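Local coordinates for Two-component response regulator (PDB 6SWI), which probably binds DNA through its helix-turn-helix C-terminal domain, as a response regulator that controls transcription in an arabinan utilization system, at residues Pro101-Tyr104 with Arg105-Met109; Gly48-Phe51 with Ile52-Leu55; Met60-Ala63 with Ala64-Leu67; Asp22-Leu25 with Glu26-Ala29. All coordinates share one frame; numbering follows the deposited sequence. Where two conformers were deposited one is given.

The four contacts follow the architecture of an AraC-like DNA-binding domain, in which a long helix, here 51-69, joins two helix-turn-helix halves. Contacts 4 and 2 open helices 25-32 and 51-69 in the first half with the same kind of N-cap; their centres lie about 12 Å apart, and they meet where Phe51 CE1 approaches Leu25 N at 3.3 Å. Contact 3 is further along helix 51-69, its centre about 17 Å from that of contact 2. There it touches contact 1 on the last helix, with Arg105 NE probably hydrogen-bonded to Leu67 O at 2.8 Å. Contacts 1 and 4 are the most distant pair, with centres about 31 Å apart.

Contact 1. Residues Pro101-Tyr104 with Arg105-Met109; sequences PNQY and RRTRM
The ring of Tyr104 carries Arg108 CD over the centre of one face, and the guanidinium of Arg108 continues the same layer, its plane only 10° from that of the ring. CD stands 3.4 Å from the ring centroid, a CH-pi contact made nearly along the ring normal. Seen from the guanidinium, Tyr104 CE1 covers one face near the rim, with NE of Arg108 3.2 Å from Tyr104 CE1, while Gln103 O lies near the plane beyond its edge, 4.5 Å from Arg108 NH1, too far for a bond. Two torsions bring this about: Tyr104 has CG swung trans to its amide nitrogen (chi1 -169°), and Arg108 CG lies beside its backbone N (chi1 -65°), from where the extended chain carries CD and NE across the ring. Phe93 meets the ring edge-to-face, and Leu68 and Met97 also touch the tyrosine.

These residues lie on helix 101-108, which closes the second helix-turn-helix half by packing against helices 51-69, 74-80 and 86-97. Its backbone bonds are regular at first, as from Arg106 N to Asn102 O at 2.9 Å, but weak from Arg108 N to Tyr104 O at 3.1 Å, just before Met109 leaves helical geometry.

Arg105 reaches away from the tyrosine. Its NE and NH2 are taken by the carbonyl oxygens of Leu67 and Leu72, which probably fix the rotation of the guanidinium at the end of helix 51-69 and the loop after it. A water lies in plane at its edge, accepting from Arg105 NH1 at 2.8 Å and donating to Asn102 OD1 at 2.8 Å.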
# COMPACT_ATOMS: atom_id res chain seq x y z
N PRO A 101 0.22 -7.77 11.13
CA PRO A 101 0.45 -6.37 11.50
C PRO A 101 1.00 -6.21 12.92
O PRO A 101 1.92 -5.42 13.14
CB PRO A 101 -0.93 -5.73 11.32
CG PRO A 101 -1.57 -6.57 10.24
CD PRO A 101 -1.09 -7.97 10.49
N ASN A 102 0.46 -6.96 13.88
CA ASN A 102 0.93 -6.80 15.25
C ASN A 102 2.36 -7.29 15.41
O ASN A 102 3.16 -6.67 16.13
CB ASN A 102 -0.01 -7.49 16.23
CG ASN A 102 -1.14 -6.59 16.66
OD1 ASN A 102 -0.92 -5.53 17.25
ND2 ASN A 102 -2.36 -7.01 16.36
N GLN A 103 2.70 -8.43 14.80
CA GLN A 103 4.07 -8.91 14.92
C GLN A 103 5.05 -8.03 14.14
O GLN A 103 6.21 -7.90 14.55
CB GLN A 103 4.16 -10.37 14.50
CG GLN A 103 3.70 -11.34 15.58
CD GLN A 103 4.55 -11.27 16.83
OE1 GLN A 103 4.07 -11.48 17.94
NE2 GLN A 103 5.84 -10.97 16.65
N TYR A 104 4.60 -7.41 13.05
CA TYR A 104 5.43 -6.43 12.36
C TYR A 104 5.84 -5.32 13.32
O TYR A 104 7.02 -4.95 13.42
CB TYR A 104 4.66 -5.87 11.15
CG TYR A 104 5.52 -5.04 10.22
CD1 TYR A 104 6.25 -5.63 9.20
CD2 TYR A 104 5.59 -3.66 10.36
CE1 TYR A 104 7.04 -4.88 8.35
CE2 TYR A 104 6.38 -2.90 9.51
CZ TYR A 104 7.11 -3.52 8.52
OH TYR A 104 7.92 -2.78 7.68
N ARG A 105 4.88 -4.80 14.09
CA ARG A 105 5.19 -3.79 15.10
C ARG A 105 6.10 -4.33 16.19
O ARG A 105 7.09 -3.69 16.55
CB ARG A 105 3.90 -3.33 15.75
CG ARG A 105 3.36 -2.10 15.14
CD ARG A 105 2.15 -1.61 15.87
NE ARG A 105 1.85 -0.28 15.38
CZ ARG A 105 0.65 0.28 15.39
NH1 ARG A 105 -0.41 -0.40 15.84
NH2 ARG A 105 0.51 1.50 14.91
N ARG A 106 5.76 -5.49 16.77
CA ARG A 106 6.54 -5.99 17.89
C ARG A 106 8.01 -6.17 17.51
O ARG A 106 8.91 -5.91 18.32
CB ARG A 106 5.94 -7.29 18.42
CG ARG A 106 4.62 -7.08 19.13
CD ARG A 106 4.13 -8.35 19.81
NE ARG A 106 4.91 -8.69 20.99
CZ ARG A 106 4.66 -8.23 22.21
NH1 ARG A 106 3.64 -7.40 22.40
NH2 ARG A 106 5.42 -8.59 23.23
N THR A 107 8.27 -6.59 16.27
CA THR A 107 9.66 -6.82 15.89
C THR A 107 10.38 -5.54 15.50
O THR A 107 11.59 -5.43 15.72
CB THR A 107 9.75 -7.85 14.77
OG1 THR A 107 8.94 -7.45 13.66
CG2 THR A 107 9.28 -9.20 15.29
N ARG A 108 9.67 -4.55 14.95
CA ARG A 108 10.33 -3.41 14.31
C ARG A 108 10.14 -2.07 15.00
O ARG A 108 10.96 -1.17 14.77
CB ARG A 108 9.84 -3.28 12.87
CG ARG A 108 10.26 -4.46 12.00
CD ARG A 108 9.42 -4.52 10.76
NE ARG A 108 9.83 -5.55 9.81
CZ ARG A 108 9.59 -6.85 9.97
NH1 ARG A 108 8.94 -7.29 11.04
NH2 ARG A 108 9.98 -7.71 9.04
N MET A 109 9.11 -1.90 15.81
CA MET A 109 8.81 -0.57 16.32
C MET A 109 9.67 -0.23 17.52
O MET A 109 10.23 -1.09 18.21
CB MET A 109 7.32 -0.47 16.67
CG MET A 109 6.77 0.96 16.75
SD MET A 109 5.07 1.01 17.36
CE MET A 109 5.10 -0.38 18.49
O HOH W 1 -0.98 -2.77 17.30

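Contact 2. Residues Gly48-Phe51 with Ile52-Leu55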
# COMPACT_ATOMS: atom_id res chain seq x y z
N GLY A 48 5.84 -4.91 -15.08
CA GLY A 48 6.06 -6.30 -14.77
C GLY A 48 5.14 -6.88 -13.73
O GLY A 48 5.31 -8.04 -13.34
N ILE A 49 4.15 -6.10 -13.29
CA ILE A 49 3.26 -6.48 -12.21
C ILE A 49 1.86 -6.00 -12.59
O ILE A 49 1.70 -4.98 -13.26
CB ILE A 49 3.80 -5.81 -10.92
CG1 ILE A 49 3.05 -6.24 -9.67
CG2 ILE A 49 3.85 -4.29 -11.05
CD1 ILE A 49 3.72 -5.77 -8.38
N SER A 50 0.85 -6.75 -12.16
CA SER A 50 -0.53 -6.38 -12.44
C SER A 50 -0.94 -5.15 -11.63
O SER A 50 -0.34 -4.81 -10.62
CB SER A 50 -1.46 -7.53 -12.07
OG SER A 50 -1.51 -7.65 -10.68
N PHE A 51 -2.02 -4.51 -12.09
CA PHE A 51 -2.59 -3.38 -11.35
C PHE A 51 -2.85 -3.75 -9.90
O PHE A 51 -2.46 -3.01 -8.98
CB PHE A 51 -3.88 -2.93 -12.04
CG PHE A 51 -4.57 -1.78 -11.35
CD1 PHE A 51 -5.41 -2.00 -10.28
CD2 PHE A 51 -4.38 -0.48 -11.79
CE1 PHE A 51 -6.05 -0.94 -9.65
CE2 PHE A 51 -5.01 0.57 -11.18
CZ PHE A 51 -5.84 0.35 -10.10
N ILE A 52 -3.52 -4.87 -9.65
CA ILE A 52 -3.88 -5.22 -8.27
C ILE A 52 -2.64 -5.44 -7.42
O ILE A 52 -2.60 -5.06 -6.25
CB ILE A 52 -4.84 -6.42 -8.25
CG1 ILE A 52 -5.32 -6.69 -6.82
CG2 ILE A 52 -4.20 -7.67 -8.85
CD1 ILE A 52 -6.04 -5.53 -6.22
N HIS A 53 -1.61 -6.08 -7.99
CA HIS A 53 -0.41 -6.31 -7.20
C HIS A 53 0.32 -5.01 -6.93
O HIS A 53 0.84 -4.80 -5.83
CB HIS A 53 0.49 -7.34 -7.88
CG HIS A 53 -0.07 -8.72 -7.94
ND1 HIS A 53 -0.97 -9.22 -7.01
CD2 HIS A 53 0.14 -9.72 -8.82
CE1 HIS A 53 -1.28 -10.46 -7.33
NE2 HIS A 53 -0.63 -10.79 -8.42
N LEU A 54 0.38 -4.11 -7.92
CA LEU A 54 0.99 -2.81 -7.71
C LEU A 54 0.25 -2.03 -6.63
O LEU A 54 0.86 -1.47 -5.71
CB LEU A 54 0.97 -2.04 -9.03
CG LEU A 54 1.36 -0.56 -8.98
CD1 LEU A 54 2.80 -0.42 -8.53
CD2 LEU A 54 1.14 0.10 -10.33
N LEU A 55 -1.07 -1.96 -6.74
CA LEU A 55 -1.86 -1.24 -5.75
C LEU A 55 -1.69 -1.84 -4.37
O LEU A 55 -1.53 -1.13 -3.37
CB LEU A 55 -3.33 -1.28 -6.18
CG LEU A 55 -4.36 -0.66 -5.24
CD1 LEU A 55 -4.03 0.80 -4.94
CD2 LEU A 55 -5.74 -0.80 -5.83
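Ser50 holds its OG between its own backbone N and carbonyl carbon (chi1 71°), a torsion that folds the hydroxyl back over the first turn of helix 51-69 to meet His53 N. This is an N-cap: OG accepts from His53 N at 3.1 Å with an N-H...O angle of 161°, satisfying an amide that has no earlier helical carbonyl to use. Ile49 before the cap and Leu54 in the turn meet as in a hydrophobic staple, with Ile49 CG2 4.2 Å from Leu54 CB in the conformer described. Ile49 lies across His53 too, its CG1 3.3 Å from His53 CB.

Phe51 and Leu55, one turn apart, both direct CG away from the backbone N, so the two side chains lie side by side and point the same way into the core of the first helix-turn-helix half. Ile14 of helix 5-17 packs on both, and Ile43 of helix 36-47 touches Phe51. On the exposed side, the His53 ring has Ile52 CG2 over one face. Beyond the cap the regular ladder begins with Leu54 N to Ser50 O at 2.9 Å, while within the buried pair Phe51 CE1 stands 3.8 Å from Leu55 CD2.

Contact 3. Residues Met60-Ala63 with Ala64-Leu67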
# COMPACT_ATOMS: atom_id res chain seq x y z
N MET A 60 0.42 -1.83 1.20
CA MET A 60 1.05 -2.52 2.31
C MET A 60 2.31 -1.80 2.76
O MET A 60 2.62 -1.78 3.96
CB MET A 60 1.34 -3.98 1.92
CG MET A 60 0.07 -4.81 1.64
SD MET A 60 -1.09 -4.86 3.03
CE MET A 60 -2.39 -3.78 2.47
N GLU A 61 3.03 -1.17 1.84
CA GLU A 61 4.18 -0.39 2.25
C GLU A 61 3.77 0.86 3.04
O GLU A 61 4.44 1.22 4.02
CB GLU A 61 5.09 -0.09 1.07
CG GLU A 61 5.61 -1.37 0.41
CD GLU A 61 6.91 -1.90 1.02
OE1 GLU A 61 6.99 -1.98 2.27
OE2 GLU A 61 7.83 -2.25 0.25
N LYS A 62 2.67 1.51 2.66
CA LYS A 62 2.16 2.61 3.47
C LYS A 62 1.71 2.12 4.84
O LYS A 62 1.95 2.77 5.86
CB LYS A 62 1.00 3.32 2.78
CG LYS A 62 0.43 4.48 3.58
CD LYS A 62 1.48 5.57 3.73
CE LYS A 62 0.90 6.78 4.39
NZ LYS A 62 1.86 7.92 4.38
N ALA A 63 1.06 0.96 4.88
CA ALA A 63 0.63 0.40 6.16
C ALA A 63 1.83 0.13 7.05
O ALA A 63 1.79 0.40 8.25
CB ALA A 63 -0.16 -0.88 5.93
N ALA A 64 2.89 -0.44 6.49
CA ALA A 64 4.09 -0.70 7.27
C ALA A 64 4.65 0.60 7.84
O ALA A 64 5.05 0.65 9.01
CB ALA A 64 5.12 -1.40 6.39
N GLU A 65 4.66 1.66 7.04
CA GLU A 65 5.12 2.95 7.53
C GLU A 65 4.27 3.42 8.71
O GLU A 65 4.81 3.86 9.73
CB GLU A 65 5.06 3.96 6.38
CG GLU A 65 5.36 5.38 6.78
CD GLU A 65 5.10 6.32 5.64
OE1 GLU A 65 4.12 7.09 5.73
OE2 GLU A 65 5.86 6.27 4.65
N LEU A 66 2.94 3.34 8.58
CA LEU A 66 2.06 3.78 9.66
C LEU A 66 2.22 2.91 10.90
O LEU A 66 2.10 3.42 12.02
CB LEU A 66 0.61 3.78 9.18
CG LEU A 66 0.27 4.83 8.12
CD1 LEU A 66 -1.10 4.55 7.55
CD2 LEU A 66 0.32 6.22 8.71
N LEU A 67 2.48 1.62 10.73
CA LEU A 67 2.66 0.75 11.88
C LEU A 67 3.88 1.16 12.69
O LEU A 67 3.88 1.04 13.92
CB LEU A 67 2.81 -0.70 11.44
CG LEU A 67 1.50 -1.37 10.98
CD1 LEU A 67 1.78 -2.66 10.24
CD2 LEU A 67 0.59 -1.65 12.17
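Ala63 and Leu67 stand one turn apart on the buried side of helix 51-69, where Leu67 N donates to Ala63 O at 2.8 Å. The same carbonyl oxygen is crowded by the leucine side chain, with Leu67 CG only 3.3 Å from Ala63 O. This is the close-packed part of the contact. Phe89 and Ile77 pack on the methyl of Ala63, and Leu67 reaches Ile74 and Phe93. Ala64 and Leu67 pack on Tyr104 of helix 101-108. Met60 extends the same surface toward Ala96. Leu66 keeps CG beside its backbone N, a torsion that lays CG 3.5 Å from Lys62 O, the carbonyl to which Leu66 N is hydrogen-bonded.

The other side is polar and faces solvent, with Glu61 and Glu65 both exposed. Here the link between side chains is a salt bridge, in which Lys62 NZ donates to Glu65 OE1 at 2.8 Å. Lys62 leaves the backbone with CG antiperiplanar to N and bends at the next torsion (chi2 65°), which brings its ammonium round to a residue only three positions on. The OE1 of Glu65 is met on the syn side, with NZ 28° out of the carboxylate plane. The lysine chain also crosses the acid on the way, its CD 3.6 Å from Glu65 OE1. The side chain of Lys62 also touches Phe18 and Val81.

This two-sided character, small and branched apolar residues inward and a charged pair outward, fits the long linker helix that joins the two helix-turn-helix halves of an AraC-like DNA-binding domain.

Contact 4. Residues Asp22-Leu25 with Glu26-Ala29; sequences DLTL and ESVA
Thr24 caps the start of helix 25-32, the first helix of the helix-turn-helix motif in the N-terminal half, and its side chain shows how an N-cap works. CB, the first atom out, stands 4.0 Å from Glu26 N, the second amide of the helix, and as far from Glu26 OE2. There the chain forks. The torsion chi1 of 65° places OG1 between the threonine's own N and carbonyl carbon, facing the helix, where it accepts from Ser27 N at 2.9 Å; the N-H...O angle of 153° leaves the bond somewhat bent. OG1 also rests against Ser27 CB at 3.3 Å, so the capped residue is held by contact as well as by its amide.

Ser27 returns the grip through its own hydroxyl. Its OG donates to Thr24 O, coming well to the side of the carbonyl direction with a C=O...O angle of 122°. The same oxygen accepts from Val28 N at 3.0 Å, so two donors hold the carbonyl of the cap residue.

The apolar neighbours complete the junction. Leu23, just before the cap, and Val28, in the first turn, form a hydrophobic staple across it, and both lie on Tyr13 of helix 5-17. Leu25 and Val28 pack on Leu39 of helix 36-47, joining the two helices of the motif. At the centre of the staple, Leu23 CD1 touches Val28 CG2 at 3.6 Å.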
# COMPACT_ATOMS: atom_id res chain seq x y z
N ASP A 22 -12.49 2.11 -3.21
CA ASP A 22 -13.16 1.87 -4.48
C ASP A 22 -12.22 2.03 -5.68
O ASP A 22 -12.69 2.04 -6.82
CB ASP A 22 -14.37 2.79 -4.63
CG ASP A 22 -14.00 4.26 -4.70
OD1 ASP A 22 -12.87 4.62 -4.31
OD2 ASP A 22 -14.84 5.06 -5.15
N LEU A 23 -10.92 2.13 -5.46
CA LEU A 23 -9.98 2.29 -6.57
C LEU A 23 -9.78 0.95 -7.27
O LEU A 23 -9.31 -0.01 -6.66
CB LEU A 23 -8.65 2.84 -6.04
CG LEU A 23 -7.61 3.17 -7.11
CD1 LEU A 23 -8.11 4.27 -8.03
CD2 LEU A 23 -6.30 3.57 -6.46
N THR A 24 -10.13 0.88 -8.56
CA THR A 24 -10.00 -0.35 -9.33
C THR A 24 -9.36 -0.03 -10.67
O THR A 24 -9.32 1.11 -11.12
CB THR A 24 -11.35 -0.99 -9.63
OG1 THR A 24 -12.09 -0.11 -10.49
CG2 THR A 24 -12.14 -1.23 -8.34
N LEU A 25 -8.87 -1.09 -11.32
CA LEU A 25 -8.31 -0.94 -12.66
C LEU A 25 -9.32 -0.28 -13.58
O LEU A 25 -9.01 0.69 -14.30
CB LEU A 25 -7.91 -2.31 -13.19
CG LEU A 25 -7.59 -2.29 -14.69
CD1 LEU A 25 -6.17 -1.84 -14.94
CD2 LEU A 25 -7.90 -3.61 -15.37
N GLU A 26 -10.56 -0.77 -13.56
CA GLU A 26 -11.59 -0.21 -14.42
C GLU A 26 -11.83 1.26 -14.12
O GLU A 26 -12.02 2.06 -15.03
CB GLU A 26 -12.88 -1.02 -14.27
CG GLU A 26 -12.85 -2.38 -14.96
CD GLU A 26 -12.27 -3.48 -14.10
OE1 GLU A 26 -12.37 -4.66 -14.51
OE2 GLU A 26 -11.72 -3.19 -13.01
N SER A 27 -11.79 1.63 -12.84
CA SER A 27 -12.03 3.02 -12.47
C SER A 27 -10.90 3.95 -12.92
O SER A 27 -11.15 5.11 -13.27
CB SER A 27 -12.32 3.11 -10.97
OG SER A 27 -11.12 3.12 -10.25
N VAL A 28 -9.65 3.47 -12.91
CA VAL A 28 -8.54 4.26 -13.42
C VAL A 28 -8.63 4.37 -14.94
O VAL A 28 -8.37 5.43 -15.52
CB VAL A 28 -7.20 3.68 -12.96
CG1 VAL A 28 -6.03 4.43 -13.60
CG2 VAL A 28 -7.10 3.74 -11.45
N ALA A 29 -9.00 3.27 -15.60
CA ALA A 29 -9.22 3.34 -17.04
C ALA A 29 -10.28 4.38 -17.40
O ALA A 29 -10.17 5.03 -18.45
CB ALA A 29 -9.55 1.96 -17.60